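Long-range contacts in glycerophosphoryl diester phosphodiesterase (Agrobacterium tumefaciens str. C58, PDB 3KS6), which belongs to the glycerophosphoryl diester phosphodiesterase family of TIM-barrel proteins and carries a bound magnesium ion: residues His39-His49 / Ile64-Val72; His183-Ala192 / Asp206-Gln217. One frame throughout, in Å; residues are numbered along the deposited sequence. Where two conformers were deposited one is given.

Contact 1. Residues His39-His49 / Ile64-Val72; sequences HPTADGAIVVH and IVDMTLAKV
I64 pushes its side chain in among H39, P40, V47 and H49, against residues of the hairpin that joins strands 33-40 and 46-48. From CB, which has the carbonyl oxygen of P40 beside it, the chain forks. CG2, anti to the backbone N, lies 3.3 Å from P40 O and meets V47 tip to tip, 3.5 Å from V47 CG2. The other branch passes through CG1, beside the backbone N (chi1 -67°), and ends in CD1, which rests 3.6 Å from H49 CB and also touches the H39 ring. H39 ND1 itself is hydrogen-bonded to Y115. V47 turns its second methyl to the helix: CG1 is 3.4 Å from L69 CD1, with V72 CG1 beyond. These V47 contacts hold for one conformer, since a second was modelled. The hairpin, whose type I turn runs from T41 to G44, packs against the 3-10 segment 64-66 and the first turn of helix 69-74, an excursion attached to the TIM-barrel strand 33-40. At the turn, A42 N gives a nearly straight hydrogen bond of 2.7 Å to M67 O (169°), arriving from above the carbonyl plane. D43 OD1 accepts from L69 N at 3.0 Å and from the T41 hydroxyl, the two donors on opposite faces of the carboxylate; one oxygen so ties the turn to the helix start and fixes the carboxylate's tilt. The negative charge of D43 probably gains from lying at the helix N-terminus. A water links D43 OD2 with A70 N, while T68, the N-cap, accepts from K71 N through OG1.

Contact 2. Residues His183-Ala192 / Asp206-Gln217; sequences HEIGVHIDTA and DFGCWAAHTPSQ
Backbone hydrogen bonds join E184-H188 to D206-W210 as neighbouring parallel strands, whose axes make an angle of 36°. I185 and V187 each donate to and accept from the facing strand, and D206 N to H183 O at 2.8 Å and I189 N to W210 O, also 2.8 Å, extend the pairing beyond I185 and V187 at both ends.

A side-chain bond adds to these: W210 NE1 reaches G186 O at 3.0 Å. The oxygen lies in the indole plane, but the donor stands above the carbonyl plane. Further on, the amide of Q217 works at both ends: NE2 meets D190 OD1 at 2.9 Å, almost straight, on the syn side of the carboxylate, while OE1 takes the backbone N-H groups of H213 and T214. This holds the amide's rotation and ties the start of helix 215-224 to the 3-10 segment 189-191.

Aromatic contacts gather on H188. With CG anti to the backbone N (chi1 -166°), its ring turns an edge to the W210 face in an offset edge-to-face pair, planes at 64°, and its CB sits over the six-membered ring. A211 CB covers a face of the imidazole, 3.6 Å from its centroid, and D190 N donates to ND1 in the ring plane.

Apolar packing occupies the sheet face of I185, V187, F207 and C209. V187 CG2 is 3.6 Å from F207 CZ; A192 CB approaches the phenyl edge and C209 SG.

The carboxylates of E184 and D206, like charges near each other, share K227 as a salt-bridge partner. Both strands belong to a beta-alpha-beta unit of the TIM barrel: helix 194-202 covers I185 and F207, strand 156-160 flanks 184-188, and strand 228-231 adjoins 206-210.

Overall arrangement
Contact 1 closes before contact 2 opens along the chain, and the two lie on opposite sides of its centre, their own centres 30 Å apart and their nearest atoms about 14 Å apart. Both reach the same sheet. Contact 2 joins two adjacent parallel strands, 184-188 and 206-210, within the barrel wall; contact 1 lies at the periphery of the fold, where strand 33-40 turns back antiparallel into 46-48 and meets helix 69-74. Strand 33-40 also carries E35 and D37, which with E105 of strand 101-106 bind the magnesium ion, about 9 Å from the side chain of H39. One contact therefore belongs to the repeating barrel, the other to an excursion from the strand that carries two of the metal ligands.

Contact 1. Residues His39-His49 / Ile64-Val72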
ATOM      1  N   HIS A  39      10.051  -2.548  -6.116  1.00 21.21           N
ATOM      2  CA  HIS A  39      10.640  -2.491  -7.467  1.00 18.59           C
ATOM      3  C   HIS A  39      11.821  -3.451  -7.602  1.00 19.52           C
ATOM      4  O   HIS A  39      12.544  -3.697  -6.625  1.00 20.33           O
ATOM      5  CB  HIS A  39      11.129  -1.071  -7.768  1.00 19.32           C
ATOM      6  CG  HIS A  39      10.036  -0.053  -7.783  1.00 20.38           C
ATOM      7  ND1 HIS A  39       9.301   0.237  -8.913  1.00 21.00           N
ATOM      8  CD2 HIS A  39       9.509   0.687  -6.784  1.00 19.91           C
ATOM      9  CE1 HIS A  39       8.389   1.142  -8.607  1.00 26.00           C
ATOM     10  NE2 HIS A  39       8.494   1.427  -7.322  1.00 24.36           N
ATOM     11  N   PRO A  40      12.018  -4.022  -8.794  1.00 19.40           N
ATOM     12  CA  PRO A  40      13.184  -4.861  -9.005  1.00 19.88           C
ATOM     13  C   PRO A  40      14.419  -4.045  -9.310  1.00 21.32           C
ATOM     14  O   PRO A  40      14.287  -2.966  -9.874  1.00 20.19           O
ATOM     15  CB  PRO A  40      12.786  -5.676 -10.228  1.00 20.53           C
ATOM     16  CG  PRO A  40      11.890  -4.758 -11.002  1.00 21.04           C
ATOM     17  CD  PRO A  40      11.178  -3.938  -9.994  1.00 20.00           C
ATOM     18  N   THR A  41      15.602  -4.548  -8.936  1.00 20.73           N
ATOM     19  CA  THR A  41      16.874  -3.973  -9.370  1.00 24.73           C
ATOM     20  C   THR A  41      17.361  -4.701 -10.625  1.00 25.32           C
ATOM     21  O   THR A  41      16.741  -5.677 -11.071  1.00 27.35           O
ATOM     22  CB  THR A  41      17.951  -4.088  -8.307  1.00 24.28           C
ATOM     23  OG1 THR A  41      18.268  -5.479  -8.129  1.00 21.80           O
ATOM     24  CG2 THR A  41      17.469  -3.423  -6.986  1.00 22.65           C
ATOM     25  N   ALA A  42      18.439  -4.207 -11.235  1.00 25.27           N
ATOM     26  CA  ALA A  42      18.967  -4.840 -12.451  1.00 25.29           C
ATOM     27  C   ALA A  42      19.525  -6.242 -12.182  1.00 26.29           C
ATOM     28  O   ALA A  42      19.428  -7.118 -13.045  1.00 27.41           O
ATOM     29  CB  ALA A  42      20.048  -3.942 -13.140  1.00 23.30           C
ATOM     30  N   ASP A  43      20.026  -6.456 -10.968  1.00 26.82           N
ATOM     31  CA  ASP A  43      20.672  -7.704 -10.571  1.00 29.22           C
ATOM     32  C   ASP A  43      19.768  -8.642  -9.767  1.00 27.52           C
ATOM     33  O   ASP A  43      20.255  -9.498  -9.037  1.00 28.43           O
ATOM     34  CB  ASP A  43      22.022  -7.444  -9.842  1.00 30.19           C
ATOM     35  CG  ASP A  43      21.883  -6.629  -8.554  1.00 31.48           C
ATOM     36  OD1 ASP A  43      20.871  -5.912  -8.382  1.00 24.71           O
ATOM     37  OD2 ASP A  43      22.810  -6.696  -7.705  1.00 27.16           O
ATOM     38  N   GLY A  44      18.458  -8.446  -9.875  1.00 25.78           N
ATOM     39  CA  GLY A  44      17.490  -9.412  -9.374  1.00 26.16           C
ATOM     40  C   GLY A  44      17.087  -9.323  -7.924  1.00 25.43           C
ATOM     41  O   GLY A  44      16.604 -10.302  -7.371  1.00 25.67           O
ATOM     42  N   ALA A  45      17.244  -8.150  -7.333  1.00 23.79           N
ATOM     43  CA  ALA A  45      16.856  -7.922  -5.949  1.00 23.33           C
ATOM     44  C   ALA A  45      15.525  -7.174  -5.956  1.00 23.94           C
ATOM     45  O   ALA A  45      15.054  -6.748  -7.017  1.00 21.65           O
ATOM     46  CB  ALA A  45      17.914  -7.117  -5.231  1.00 22.19           C
ATOM     47  N   ILE A  46      14.932  -7.060  -4.763  1.00 20.45           N
ATOM     48  CA  ILE A  46      13.646  -6.410  -4.528  1.00 21.08           C
ATOM     49  C   ILE A  46      13.866  -5.285  -3.501  1.00 20.76           C
ATOM     50  O   ILE A  46      14.278  -5.548  -2.389  1.00 24.01           O
ATOM     51  CB  ILE A  46      12.606  -7.377  -3.997  1.00 19.56           C
ATOM     52  CG1 ILE A  46      12.394  -8.531  -4.985  1.00 26.96           C
ATOM     53  CG2 ILE A  46      11.266  -6.625  -3.731  1.00 21.53           C
ATOM     54  CD1 ILE A  46      11.462  -9.588  -4.470  1.00 25.35           C
ATOM     55  N   VAL A  47      13.629  -4.040  -3.892  0.50 19.46           N
ATOM     56  CA  VAL A  47      13.762  -2.930  -2.965  0.50 18.89           C
ATOM     57  C   VAL A  47      12.423  -2.270  -2.718  0.50 18.81           C
ATOM     58  O   VAL A  47      11.552  -2.254  -3.583  0.50 16.99           O
ATOM     59  CB  VAL A  47      14.782  -1.873  -3.418  0.50 17.35           C
ATOM     60  CG1 VAL A  47      16.191  -2.485  -3.484  0.50 11.71           C
ATOM     61  CG2 VAL A  47      14.372  -1.245  -4.757  0.50 18.38           C
ATOM     62  N   VAL A  48      12.304  -1.729  -1.514  1.00 19.70           N
ATOM     63  CA  VAL A  48      11.093  -1.094  -1.005  1.00 17.90           C
ATOM     64  C   VAL A  48      11.227   0.429  -1.268  1.00 19.06           C
ATOM     65  O   VAL A  48      12.052   1.111  -0.682  1.00 18.80           O
ATOM     66  CB  VAL A  48      10.925  -1.348   0.508  1.00 21.15           C
ATOM     67  CG1 VAL A  48       9.640  -0.737   1.028  1.00 20.15           C
ATOM     68  CG2 VAL A  48      10.978  -2.864   0.816  1.00 19.78           C
ATOM     69  N   HIS A  49      10.438   0.932  -2.202  1.00 18.00           N
ATOM     70  CA  HIS A  49      10.508   2.333  -2.647  1.00 17.05           C
ATOM     71  C   HIS A  49       9.235   2.653  -3.379  1.00 17.60           C
ATOM     72  O   HIS A  49       8.698   1.796  -4.089  1.00 16.96           O
ATOM     73  CB  HIS A  49      11.705   2.520  -3.580  1.00 17.07           C
ATOM     74  CG  HIS A  49      12.221   3.926  -3.630  1.00 18.82           C
ATOM     75  ND1 HIS A  49      13.113   4.406  -2.701  1.00 21.58           N
ATOM     76  CD2 HIS A  49      11.995   4.950  -4.494  1.00 21.93           C
ATOM     77  CE1 HIS A  49      13.416   5.664  -2.975  1.00 22.88           C
ATOM     78  NE2 HIS A  49      12.754   6.023  -4.059  1.00 18.15           N
ATOM     79  N   ILE A  64      15.351   2.384 -10.684  1.00 21.36           N
ATOM     80  CA  ILE A  64      15.826   1.294  -9.839  1.00 22.01           C
ATOM     81  C   ILE A  64      16.151   0.030 -10.673  1.00 20.55           C
ATOM     82  O   ILE A  64      17.195  -0.610 -10.449  1.00 22.30           O
ATOM     83  CB  ILE A  64      14.779   0.974  -8.731  1.00 20.60           C
ATOM     84  CG1 ILE A  64      14.667   2.169  -7.744  1.00 20.18           C
ATOM     85  CG2 ILE A  64      15.094  -0.365  -8.019  1.00 20.33           C
ATOM     86  CD1 ILE A  64      13.428   2.102  -6.733  1.00 23.49           C
ATOM     87  N   VAL A  65      15.284  -0.291 -11.645  1.00 22.10           N
ATOM     88  CA  VAL A  65      15.451  -1.511 -12.442  1.00 21.73           C
ATOM     89  C   VAL A  65      16.729  -1.489 -13.303  1.00 26.38           C
ATOM     90  O   VAL A  65      17.159  -2.551 -13.732  1.00 26.35           O
ATOM     91  CB  VAL A  65      14.223  -1.781 -13.320  1.00 21.93           C
ATOM     92  CG1 VAL A  65      14.123  -0.773 -14.443  1.00 19.84           C
ATOM     93  CG2 VAL A  65      14.192  -3.263 -13.814  1.00 24.91           C
ATOM     94  N   ASP A  66      17.305  -0.303 -13.547  1.00 25.37           N
ATOM     95  CA  ASP A  66      18.549  -0.149 -14.314  1.00 25.79           C
ATOM     96  C   ASP A  66      19.786  -0.186 -13.407  1.00 27.40           C
ATOM     97  O   ASP A  66      20.917  -0.104 -13.885  1.00 26.48           O
ATOM     98  CB  ASP A  66      18.548   1.182 -15.063  1.00 25.60           C
ATOM     99  CG  ASP A  66      17.515   1.255 -16.160  1.00 25.70           C
ATOM    100  OD1 ASP A  66      17.075   0.210 -16.651  1.00 34.85           O
ATOM    101  OD2 ASP A  66      17.158   2.396 -16.535  1.00 36.85           O
HETATM  102  N   MSE A  67      19.594  -0.325 -12.098  1.00 26.22           N
HETATM  103  CA  MSE A  67      20.682  -0.206 -11.138  1.00 27.69           C
HETATM  104  C   MSE A  67      20.870  -1.495 -10.369  1.00 27.38           C
HETATM  105  O   MSE A  67      19.906  -2.204 -10.138  1.00 25.40           O
HETATM  106  CB  MSE A  67      20.330   0.886 -10.097  1.00 26.38           C
HETATM  107  CG  MSE A  67      20.212   2.273 -10.663  1.00 33.16           C
HETATM  108 SE   MSE A  67      19.558   3.505  -9.239  0.75 36.59          SE
HETATM  109  CE  MSE A  67      19.401   4.850 -10.213  1.00 38.51           C
ATOM    110  N   THR A  68      22.095  -1.758  -9.899  1.00 25.64           N
ATOM    111  CA  THR A  68      22.332  -2.870  -9.011  1.00 23.68           C
ATOM    112  C   THR A  68      21.840  -2.499  -7.622  1.00 24.76           C
ATOM    113  O   THR A  68      21.716  -1.314  -7.295  1.00 23.91           O
ATOM    114  CB  THR A  68      23.838  -3.200  -8.887  1.00 24.40           C
ATOM    115  OG1 THR A  68      24.524  -2.065  -8.353  1.00 23.90           O
ATOM    116  CG2 THR A  68      24.405  -3.588 -10.244  1.00 22.87           C
ATOM    117  N   LEU A  69      21.596  -3.506  -6.799  1.00 23.72           N
ATOM    118  CA  LEU A  69      21.256  -3.264  -5.411  1.00 23.74           C
ATOM    119  C   LEU A  69      22.337  -2.451  -4.718  1.00 25.24           C
ATOM    120  O   LEU A  69      22.014  -1.567  -3.946  1.00 23.65           O
ATOM    121  CB  LEU A  69      21.039  -4.577  -4.645  1.00 23.00           C
ATOM    122  CG  LEU A  69      20.670  -4.446  -3.168  1.00 28.25           C
ATOM    123  CD1 LEU A  69      19.355  -3.614  -3.009  1.00 21.31           C
ATOM    124  CD2 LEU A  69      20.556  -5.841  -2.514  1.00 25.35           C
ATOM    125  N   ALA A  70      23.626  -2.730  -4.966  1.00 25.65           N
ATOM    126  CA  ALA A  70      24.696  -1.973  -4.293  1.00 25.21           C
ATOM    127  C   ALA A  70      24.608  -0.463  -4.605  1.00 25.38           C
ATOM    128  O   ALA A  70      24.821   0.371  -3.740  1.00 27.06           O
ATOM    129  CB  ALA A  70      26.064  -2.516  -4.679  1.00 27.68           C
ATOM    130  N   LYS A  71      24.274  -0.120  -5.835  1.00 25.76           N
ATOM    131  CA  LYS A  71      24.159   1.276  -6.211  1.00 27.62           C
ATOM    132  C   LYS A  71      22.961   1.891  -5.463  1.00 26.86           C
ATOM    133  O   LYS A  71      23.090   2.937  -4.829  1.00 24.87           O
ATOM    134  CB  LYS A  71      24.047   1.420  -7.733  1.00 29.47           C
ATOM    135  CG  LYS A  71      23.792   2.847  -8.222  1.00 36.51           C
ATOM    136  CD  LYS A  71      24.840   3.835  -7.742  1.00 44.12           C
ATOM    137  N   VAL A  72      21.829   1.192  -5.476  1.00 23.63           N
ATOM    138  CA  VAL A  72      20.634   1.665  -4.748  1.00 22.84           C
ATOM    139  C   VAL A  72      20.960   1.905  -3.282  1.00 24.03           C
ATOM    140  O   VAL A  72      20.555   2.913  -2.693  1.00 22.92           O
ATOM    141  CB  VAL A  72      19.454   0.662  -4.873  1.00 20.94           C
ATOM    142  CG1 VAL A  72      18.297   1.044  -3.922  1.00 23.01           C
ATOM    143  CG2 VAL A  72      18.967   0.589  -6.295  1.00 21.85           C
TER
HETATM  144  O   HOH W   1      24.535  -5.409  -5.977  1.00 26.32           O

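Contact 2. Residues His183-Ala192 / Asp206-Gln217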
ATOM      1  N   HIS A 183     -12.469  -8.468  -5.541  1.00 18.31           N
ATOM      2  CA  HIS A 183     -13.470  -8.425  -4.480  1.00 21.01           C
ATOM      3  C   HIS A 183     -13.386  -7.202  -3.595  1.00 20.08           C
ATOM      4  O   HIS A 183     -14.216  -7.059  -2.698  1.00 17.08           O
ATOM      5  CB  HIS A 183     -13.347  -9.675  -3.629  1.00 23.31           C
ATOM      6  CG  HIS A 183     -13.381 -10.926  -4.441  1.00 28.22           C
ATOM      7  ND1 HIS A 183     -14.474 -11.275  -5.200  1.00 31.86           N
ATOM      8  CD2 HIS A 183     -12.444 -11.874  -4.660  1.00 33.81           C
ATOM      9  CE1 HIS A 183     -14.219 -12.404  -5.835  1.00 34.62           C
ATOM     10  NE2 HIS A 183     -12.989 -12.781  -5.533  1.00 30.07           N
ATOM     11  N   GLU A 184     -12.429  -6.304  -3.874  1.00 18.58           N
ATOM     12  CA  GLU A 184     -12.245  -5.108  -3.090  1.00 18.15           C
ATOM     13  C   GLU A 184     -11.595  -4.024  -3.939  1.00 19.65           C
ATOM     14  O   GLU A 184     -10.699  -4.333  -4.737  1.00 18.06           O
ATOM     15  CB  GLU A 184     -11.313  -5.405  -1.910  1.00 18.41           C
ATOM     16  CG  GLU A 184     -11.062  -4.216  -1.014  1.00 16.96           C
ATOM     17  CD  GLU A 184     -10.298  -4.514   0.273  1.00 19.58           C
ATOM     18  OE1 GLU A 184     -10.104  -5.691   0.652  1.00 20.21           O
ATOM     19  OE2 GLU A 184      -9.877  -3.525   0.917  1.00 21.23           O
ATOM     20  N   ILE A 185     -12.072  -2.780  -3.803  1.00 17.45           N
ATOM     21  CA  ILE A 185     -11.414  -1.620  -4.417  1.00 17.74           C
ATOM     22  C   ILE A 185     -10.993  -0.652  -3.332  1.00 18.05           C
ATOM     23  O   ILE A 185     -11.555  -0.647  -2.218  1.00 17.95           O
ATOM     24  CB  ILE A 185     -12.283  -0.883  -5.501  1.00 19.45           C
ATOM     25  CG1 ILE A 185     -13.465  -0.154  -4.859  1.00 19.01           C
ATOM     26  CG2 ILE A 185     -12.756  -1.875  -6.543  1.00 17.26           C
ATOM     27  CD1 ILE A 185     -14.331   0.685  -5.821  1.00 17.93           C
ATOM     28  N   GLY A 186     -10.011   0.186  -3.649  1.00 15.22           N
ATOM     29  CA  GLY A 186      -9.602   1.271  -2.766  1.00 17.24           C
ATOM     30  C   GLY A 186      -9.643   2.547  -3.588  1.00 17.24           C
ATOM     31  O   GLY A 186      -9.093   2.568  -4.677  1.00 18.38           O
ATOM     32  N   VAL A 187     -10.347   3.562  -3.089  1.00 17.64           N
ATOM     33  CA  VAL A 187     -10.420   4.871  -3.728  1.00 17.92           C
ATOM     34  C   VAL A 187      -9.748   5.936  -2.853  1.00 19.13           C
ATOM     35  O   VAL A 187      -9.688   5.809  -1.594  1.00 17.47           O
ATOM     36  CB  VAL A 187     -11.921   5.287  -4.059  1.00 18.97           C
ATOM     37  CG1 VAL A 187     -12.650   4.159  -4.834  1.00 14.52           C
ATOM     38  CG2 VAL A 187     -12.730   5.657  -2.797  1.00 15.87           C
ATOM     39  N   HIS A 188      -9.269   7.021  -3.497  1.00 16.20           N
ATOM     40  CA  HIS A 188      -8.775   8.198  -2.771  1.00 17.20           C
ATOM     41  C   HIS A 188      -9.878   8.680  -1.828  1.00 16.09           C
ATOM     42  O   HIS A 188     -11.025   8.808  -2.233  1.00 17.84           O
ATOM     43  CB  HIS A 188      -8.439   9.313  -3.748  1.00 16.71           C
ATOM     44  CG  HIS A 188      -7.625  10.433  -3.168  1.00 17.40           C
ATOM     45  ND1 HIS A 188      -8.081  11.270  -2.166  1.00 20.51           N
ATOM     46  CD2 HIS A 188      -6.376  10.849  -3.461  1.00 20.80           C
ATOM     47  CE1 HIS A 188      -7.133  12.141  -1.858  1.00 21.00           C
ATOM     48  NE2 HIS A 188      -6.091  11.912  -2.633  1.00 22.15           N
ATOM     49  N   ILE A 189      -9.523   8.975  -0.580  1.00 17.53           N
ATOM     50  CA  ILE A 189     -10.502   9.401   0.425  1.00 17.34           C
ATOM     51  C   ILE A 189     -11.339  10.585  -0.046  1.00 18.09           C
ATOM     52  O   ILE A 189     -12.524  10.674   0.248  1.00 20.36           O
ATOM     53  CB  ILE A 189      -9.774   9.738   1.796  1.00 16.85           C
ATOM     54  CG1 ILE A 189     -10.773  10.009   2.932  1.00 22.11           C
ATOM     55  CG2 ILE A 189      -8.777  10.880   1.639  1.00 16.55           C
ATOM     56  CD1 ILE A 189     -11.801   8.951   3.119  1.00 16.57           C
ATOM     57  N   ASP A 190     -10.727  11.512  -0.777  1.00 17.47           N
ATOM     58  CA  ASP A 190     -11.452  12.703  -1.252  1.00 18.99           C
ATOM     59  C   ASP A 190     -12.506  12.386  -2.317  1.00 21.99           C
ATOM     60  O   ASP A 190     -13.325  13.243  -2.590  1.00 23.32           O
ATOM     61  CB  ASP A 190     -10.498  13.797  -1.764  1.00 18.41           C
ATOM     62  CG  ASP A 190      -9.625  14.415  -0.664  1.00 22.06           C
ATOM     63  OD1 ASP A 190      -9.958  14.297   0.541  1.00 24.06           O
ATOM     64  OD2 ASP A 190      -8.609  15.022  -1.052  1.00 25.65           O
ATOM     65  N   THR A 191     -12.470  11.184  -2.912  1.00 19.25           N
ATOM     66  CA  THR A 191     -13.488  10.720  -3.841  1.00 19.85           C
ATOM     67  C   THR A 191     -14.551   9.793  -3.226  1.00 19.68           C
ATOM     68  O   THR A 191     -15.503   9.382  -3.885  1.00 20.01           O
ATOM     69  CB  THR A 191     -12.858  10.053  -5.079  1.00 17.28           C
ATOM     70  OG1 THR A 191     -12.278   8.784  -4.728  1.00 20.36           O
ATOM     71  CG2 THR A 191     -11.811  10.986  -5.720  1.00 20.20           C
ATOM     72  N   ALA A 192     -14.416   9.476  -1.949  1.00 21.16           N
ATOM     73  CA  ALA A 192     -15.330   8.606  -1.266  1.00 18.54           C
ATOM     74  C   ALA A 192     -16.479   9.412  -0.702  1.00 21.12           C
ATOM     75  O   ALA A 192     -16.303  10.570  -0.318  1.00 22.80           O
ATOM     76  CB  ALA A 192     -14.598   7.879  -0.096  1.00 18.55           C
ATOM     77  N   ASP A 206     -15.832  -5.210  -1.349  1.00 17.89           N
ATOM     78  CA  ASP A 206     -15.403  -4.485  -0.156  1.00 18.57           C
ATOM     79  C   ASP A 206     -14.925  -3.095  -0.578  1.00 20.59           C
ATOM     80  O   ASP A 206     -14.511  -2.885  -1.712  1.00 18.21           O
ATOM     81  CB  ASP A 206     -14.266  -5.183   0.589  1.00 19.36           C
ATOM     82  CG  ASP A 206     -14.729  -6.377   1.416  1.00 25.78           C
ATOM     83  OD1 ASP A 206     -15.936  -6.517   1.647  1.00 26.03           O
ATOM     84  OD2 ASP A 206     -13.861  -7.174   1.825  1.00 24.31           O
ATOM     85  N   PHE A 207     -14.987  -2.151   0.353  1.00 19.28           N
ATOM     86  CA  PHE A 207     -14.717  -0.743   0.057  1.00 19.85           C
ATOM     87  C   PHE A 207     -13.774  -0.137   1.073  1.00 19.58           C
ATOM     88  O   PHE A 207     -14.091  -0.058   2.255  1.00 19.34           O
ATOM     89  CB  PHE A 207     -16.036   0.081   0.053  1.00 19.38           C
ATOM     90  CG  PHE A 207     -15.841   1.560  -0.311  1.00 19.92           C
ATOM     91  CD1 PHE A 207     -15.756   1.966  -1.651  1.00 17.88           C
ATOM     92  CD2 PHE A 207     -15.750   2.523   0.672  1.00 18.42           C
ATOM     93  CE1 PHE A 207     -15.572   3.291  -1.989  1.00 20.56           C
ATOM     94  CE2 PHE A 207     -15.566   3.876   0.339  1.00 21.86           C
ATOM     95  CZ  PHE A 207     -15.456   4.252  -0.987  1.00 21.94           C
ATOM     96  N   GLY A 208     -12.644   0.359   0.595  1.00 17.23           N
ATOM     97  CA  GLY A 208     -11.705   1.075   1.424  1.00 18.69           C
ATOM     98  C   GLY A 208     -11.096   2.291   0.743  1.00 19.88           C
ATOM     99  O   GLY A 208     -11.427   2.607  -0.407  1.00 16.63           O
ATOM    100  N   CYS A 209     -10.203   2.972   1.456  1.00 18.49           N
ATOM    101  CA  CYS A 209      -9.647   4.222   0.972  1.00 16.70           C
ATOM    102  C   CYS A 209      -8.142   4.342   1.131  1.00 17.45           C
ATOM    103  O   CYS A 209      -7.464   3.524   1.792  1.00 20.28           O
ATOM    104  CB  CYS A 209     -10.355   5.434   1.626  1.00 19.22           C
ATOM    105  SG  CYS A 209     -12.135   5.417   1.454  1.00 20.87           S
ATOM    106  N   TRP A 210      -7.598   5.354   0.472  1.00 17.60           N
ATOM    107  CA  TRP A 210      -6.186   5.697   0.571  1.00 16.57           C
ATOM    108  C   TRP A 210      -6.037   7.226   0.521  1.00 19.49           C
ATOM    109  O   TRP A 210      -7.003   7.967   0.255  1.00 19.27           O
ATOM    110  CB  TRP A 210      -5.321   4.983  -0.492  1.00 18.46           C
ATOM    111  CG  TRP A 210      -5.864   5.011  -1.881  1.00 16.49           C
ATOM    112  CD1 TRP A 210      -6.741   4.160  -2.410  1.00 17.58           C
ATOM    113  CD2 TRP A 210      -5.530   5.955  -2.917  1.00 17.82           C
ATOM    114  NE1 TRP A 210      -7.014   4.505  -3.723  1.00 17.39           N
ATOM    115  CE2 TRP A 210      -6.262   5.597  -4.055  1.00 18.26           C
ATOM    116  CE3 TRP A 210      -4.662   7.054  -2.996  1.00 18.83           C
ATOM    117  CZ2 TRP A 210      -6.196   6.323  -5.237  1.00 14.94           C
ATOM    118  CZ3 TRP A 210      -4.581   7.755  -4.166  1.00 19.18           C
ATOM    119  CH2 TRP A 210      -5.341   7.392  -5.277  1.00 19.70           C
ATOM    120  N   ALA A 211      -4.863   7.671   0.900  1.00 18.57           N
ATOM    121  CA  ALA A 211      -4.476   9.092   0.962  1.00 21.58           C
ATOM    122  C   ALA A 211      -5.157   9.874   2.082  1.00 17.94           C
ATOM    123  O   ALA A 211      -5.360  11.075   1.949  1.00 20.06           O
ATOM    124  CB  ALA A 211      -4.641   9.822  -0.421  1.00 19.64           C
ATOM    125  N   ALA A 212      -5.493   9.188   3.185  1.00 20.96           N
ATOM    126  CA  ALA A 212      -6.178   9.812   4.333  1.00 19.21           C
ATOM    127  C   ALA A 212      -5.123  10.320   5.302  1.00 23.65           C
ATOM    128  O   ALA A 212      -4.804   9.665   6.282  1.00 19.54           O
ATOM    129  CB  ALA A 212      -7.066   8.839   5.001  1.00 20.18           C
ATOM    130  N   HIS A 213      -4.581  11.491   5.011  1.00 23.15           N
ATOM    131  CA  HIS A 213      -3.424  12.022   5.748  1.00 25.83           C
ATOM    132  C   HIS A 213      -3.729  13.106   6.790  1.00 26.27           C
ATOM    133  O   HIS A 213      -2.917  13.314   7.701  1.00 28.07           O
ATOM    134  CB  HIS A 213      -2.404  12.555   4.751  1.00 25.38           C
ATOM    135  CG  HIS A 213      -2.021  11.570   3.698  1.00 22.51           C
ATOM    136  ND1 HIS A 213      -1.793  10.233   3.957  1.00 20.52           N
ATOM    137  CD2 HIS A 213      -1.829  11.730   2.374  1.00 20.00           C
ATOM    138  CE1 HIS A 213      -1.452   9.619   2.838  1.00 28.81           C
ATOM    139  NE2 HIS A 213      -1.476  10.506   1.857  1.00 24.07           N
ATOM    140  N   THR A 214      -4.903  13.733   6.712  1.00 27.16           N
ATOM    141  CA  THR A 214      -5.322  14.792   7.653  1.00 25.49           C
ATOM    142  C   THR A 214      -6.431  14.342   8.610  1.00 29.13           C
ATOM    143  O   THR A 214      -7.134  13.365   8.341  1.00 27.05           O
ATOM    144  CB  THR A 214      -5.883  16.013   6.863  1.00 26.99           C
ATOM    145  OG1 THR A 214      -7.156  15.668   6.311  1.00 25.26           O
ATOM    146  CG2 THR A 214      -4.929  16.443   5.723  1.00 23.45           C
ATOM    147  N   PRO A 215      -6.626  15.070   9.730  1.00 27.23           N
ATOM    148  CA  PRO A 215      -7.678  14.699  10.635  1.00 27.08           C
ATOM    149  C   PRO A 215      -9.034  14.608  10.015  1.00 25.55           C
ATOM    150  O   PRO A 215      -9.784  13.694  10.364  1.00 29.19           O
ATOM    151  CB  PRO A 215      -7.661  15.838  11.686  1.00 28.98           C
ATOM    152  CG  PRO A 215      -6.285  16.316  11.673  1.00 29.57           C
ATOM    153  CD  PRO A 215      -5.834  16.197  10.252  1.00 28.85           C
ATOM    154  N   SER A 216      -9.384  15.552   9.134  1.00 25.61           N
ATOM    155  CA  SER A 216     -10.705  15.534   8.514  1.00 28.82           C
ATOM    156  C   SER A 216     -10.865  14.284   7.627  1.00 23.97           C
ATOM    157  O   SER A 216     -11.929  13.663   7.611  1.00 26.53           O
ATOM    158  CB  SER A 216     -10.958  16.807   7.693  1.00 31.29           C
ATOM    159  OG  SER A 216      -9.838  17.118   6.893  1.00 40.70           O
ATOM    160  N   GLN A 217      -9.820  13.956   6.889  1.00 23.59           N
ATOM    161  CA  GLN A 217      -9.849  12.778   5.997  1.00 22.48           C
ATOM    162  C   GLN A 217      -9.927  11.467   6.783  1.00 21.79           C
ATOM    163  O   GLN A 217     -10.686  10.584   6.454  1.00 22.17           O
ATOM    164  CB  GLN A 217      -8.595  12.756   5.141  1.00 23.10           C
ATOM    165  CG  GLN A 217      -8.637  13.723   4.001  1.00 22.61           C
ATOM    166  CD  GLN A 217      -7.333  13.809   3.293  1.00 20.87           C
ATOM    167  OE1 GLN A 217      -6.253  13.687   3.894  1.00 21.65           O
ATOM    168  NE2 GLN A 217      -7.411  14.040   1.973  1.00 20.44           N
TER